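Local coordinates for protein cyclodipeptide synthase, BtCDPS (Bacillus thermoamylovorans, PDB 6ZTU) that probably makes cyclodipeptides by joining two aminoacyl groups, usually delivered on tRNAs, into a cyclic dipeptide, at residues L72-T77 with F171-Y176. Numbering follows the deposited sequence.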
loop_
_atom_site.group_PDB
_atom_site.type_symbol
_atom_site.label_atom_id
_atom_site.label_comp_id
_atom_site.label_asym_id
_atom_site.label_seq_id
_atom_site.Cartn_x
_atom_site.Cartn_y
_atom_site.Cartn_z
ATOM N N LEU A 72 4.751 14.707 -3.770
ATOM C CA LEU A 72 5.006 16.087 -3.372
ATOM C C LEU A 72 5.404 16.947 -4.569
ATOM O O LEU A 72 4.908 18.067 -4.718
ATOM C CB LEU A 72 6.080 16.120 -2.281
ATOM C CG LEU A 72 5.809 15.307 -1.003
ATOM C CD1 LEU A 72 7.012 15.344 -0.060
ATOM C CD2 LEU A 72 4.553 15.774 -0.281
ATOM N N GLU A 73 6.261 16.425 -5.452
ATOM C CA GLU A 73 6.671 17.175 -6.635
ATOM C C GLU A 73 5.476 17.564 -7.494
ATOM O O GLU A 73 5.487 18.614 -8.149
ATOM C CB GLU A 73 7.665 16.358 -7.455
ATOM C CG GLU A 73 8.991 16.148 -6.749
ATOM C CD GLU A 73 9.930 15.288 -7.538
ATOM O OE1 GLU A 73 9.462 14.414 -8.297
ATOM O OE2 GLU A 73 11.152 15.484 -7.407
ATOM N N ALA A 74 4.439 16.724 -7.519
ATOM C CA ALA A 74 3.255 17.059 -8.303
ATOM C C ALA A 74 2.424 18.143 -7.629
ATOM O O ALA A 74 1.745 18.915 -8.314
ATOM C CB ALA A 74 2.411 15.806 -8.542
ATOM N N LEU A 75 2.450 18.214 -6.299
ATOM C CA LEU A 75 1.755 19.262 -5.563
ATOM C C LEU A 75 2.626 20.493 -5.350
ATOM O O LEU A 75 2.532 21.145 -4.300
ATOM C CB LEU A 75 1.250 18.728 -4.219
ATOM C CG LEU A 75 0.197 17.617 -4.306
ATOM C CD1 LEU A 75 -0.123 17.009 -2.947
ATOM C CD2 LEU A 75 -1.064 18.140 -4.964
ATOM N N GLY A 76 3.486 20.812 -6.317
ATOM C CA GLY A 76 4.409 21.921 -6.175
ATOM C C GLY A 76 5.338 21.787 -4.983
ATOM O O GLY A 76 5.172 22.485 -3.975
ATOM N N THR A 77 6.306 20.873 -5.076
ATOM C CA THR A 77 7.413 20.814 -4.130
ATOM C C THR A 77 8.685 20.567 -4.930
ATOM O O THR A 77 8.766 19.588 -5.681
ATOM C CB THR A 77 7.214 19.717 -3.081
ATOM O OG1 THR A 77 5.984 19.932 -2.385
ATOM C CG2 THR A 77 8.347 19.734 -2.070
ATOM N N PHE A 171 0.361 12.208 -14.333
ATOM C CA PHE A 171 1.344 11.308 -14.925
ATOM C C PHE A 171 2.632 11.284 -14.118
ATOM O O PHE A 171 3.339 10.272 -14.128
ATOM C CB PHE A 171 1.612 11.691 -16.381
ATOM C CG PHE A 171 0.650 11.057 -17.353
ATOM C CD1 PHE A 171 0.934 9.824 -17.914
ATOM C CD2 PHE A 171 -0.548 11.679 -17.681
ATOM C CE1 PHE A 171 0.057 9.228 -18.789
ATOM C CE2 PHE A 171 -1.437 11.088 -18.568
ATOM C CZ PHE A 171 -1.134 9.860 -19.125
ATOM N N HIS A 172 2.950 12.368 -13.405
ATOM C CA HIS A 172 4.115 12.333 -12.529
ATOM C C HIS A 172 3.853 11.463 -11.307
ATOM O O HIS A 172 4.674 10.608 -10.951
ATOM C CB HIS A 172 4.511 13.746 -12.104
ATOM C CG HIS A 172 5.865 13.823 -11.461
ATOM N ND1 HIS A 172 7.021 13.481 -12.124
ATOM C CD2 HIS A 172 6.241 14.203 -10.218
ATOM C CE1 HIS A 172 8.055 13.650 -11.318
ATOM N NE2 HIS A 172 7.609 14.091 -10.156
ATOM N N ALA A 173 2.701 11.663 -10.654
ATOM C CA ALA A 173 2.357 10.887 -9.469
ATOM C C ALA A 173 2.008 9.431 -9.781
ATOM O O ALA A 173 2.070 8.593 -8.876
ATOM C CB ALA A 173 1.192 11.539 -8.737
ATOM N N VAL A 174 1.624 9.100 -11.018
ATOM C CA VAL A 174 1.273 7.704 -11.287
ATOM C C VAL A 174 2.513 6.814 -11.238
ATOM O O VAL A 174 2.393 5.586 -11.115
ATOM C CB VAL A 174 0.505 7.570 -12.622
ATOM C CG1 VAL A 174 1.454 7.534 -13.807
ATOM C CG2 VAL A 174 -0.409 6.323 -12.613
ATOM N N LYS A 175 3.714 7.395 -11.302
ATOM C CA LYS A 175 4.911 6.587 -11.101
ATOM C C LYS A 175 4.909 5.940 -9.723
ATOM O O LYS A 175 5.408 4.816 -9.561
ATOM C CB LYS A 175 6.159 7.447 -11.313
ATOM C CG LYS A 175 6.343 7.827 -12.774
ATOM C CD LYS A 175 7.421 8.876 -12.955
ATOM C CE LYS A 175 7.467 9.328 -14.403
ATOM N NZ LYS A 175 7.535 8.144 -15.307
ATOM N N TYR A 176 4.360 6.635 -8.724
ATOM C CA TYR A 176 4.165 6.058 -7.398
ATOM C C TYR A 176 3.213 4.866 -7.453
ATOM O O TYR A 176 3.487 3.798 -6.886
ATOM C CB TYR A 176 3.630 7.142 -6.462
ATOM C CG TYR A 176 3.305 6.680 -5.064
ATOM C CD1 TYR A 176 4.262 6.699 -4.062
ATOM C CD2 TYR A 176 2.030 6.251 -4.739
ATOM C CE1 TYR A 176 3.967 6.268 -2.785
ATOM C CE2 TYR A 176 1.731 5.824 -3.471
ATOM C CZ TYR A 176 2.703 5.836 -2.497
ATOM O OH TYR A 176 2.397 5.418 -1.228
#
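The imidazole of His172 meets helix 68-74 with its edge: the Glu73 carboxylate carbon lies in the ring plane, and the backbone N of Ala74 is near that plane, 4.1 Å from His172 CD2. Through this edge His172 NE2 donates a short hydrogen bond of 2.6 Å to Glu73 OE1, nearly straight at 163°. The oxygen sits within the ring plane but is approached on its anti side and from somewhat above the carboxylate, the two flat groups being turned 31° apart. With CG anti to the backbone N (chi1 -167°), the histidine ring is carried across to Glu73, whose CB also packs 3.5 Å from His172 NE2. Lys69 forms a salt bridge with the same OE1, while Thr79 OG1 is hydrogen-bonded to OE2, which should limit rotation of the carboxylate. The contact joins two helices of the Rossmann-like fold of cyclodipeptide synthases, the last turn of 68-74 and the long 167-191, one turn before Tyr176 of the hexanediol pocket. A leucine in place of His172 would probably leave Glu73 OE1 without the imidazole N-H, though still paired with Lys69. Beside the polar pair, Ala74 CB and Ala173 CB approach to 4.4 Å, and both methyls also touch Leu151 of helix 137-157.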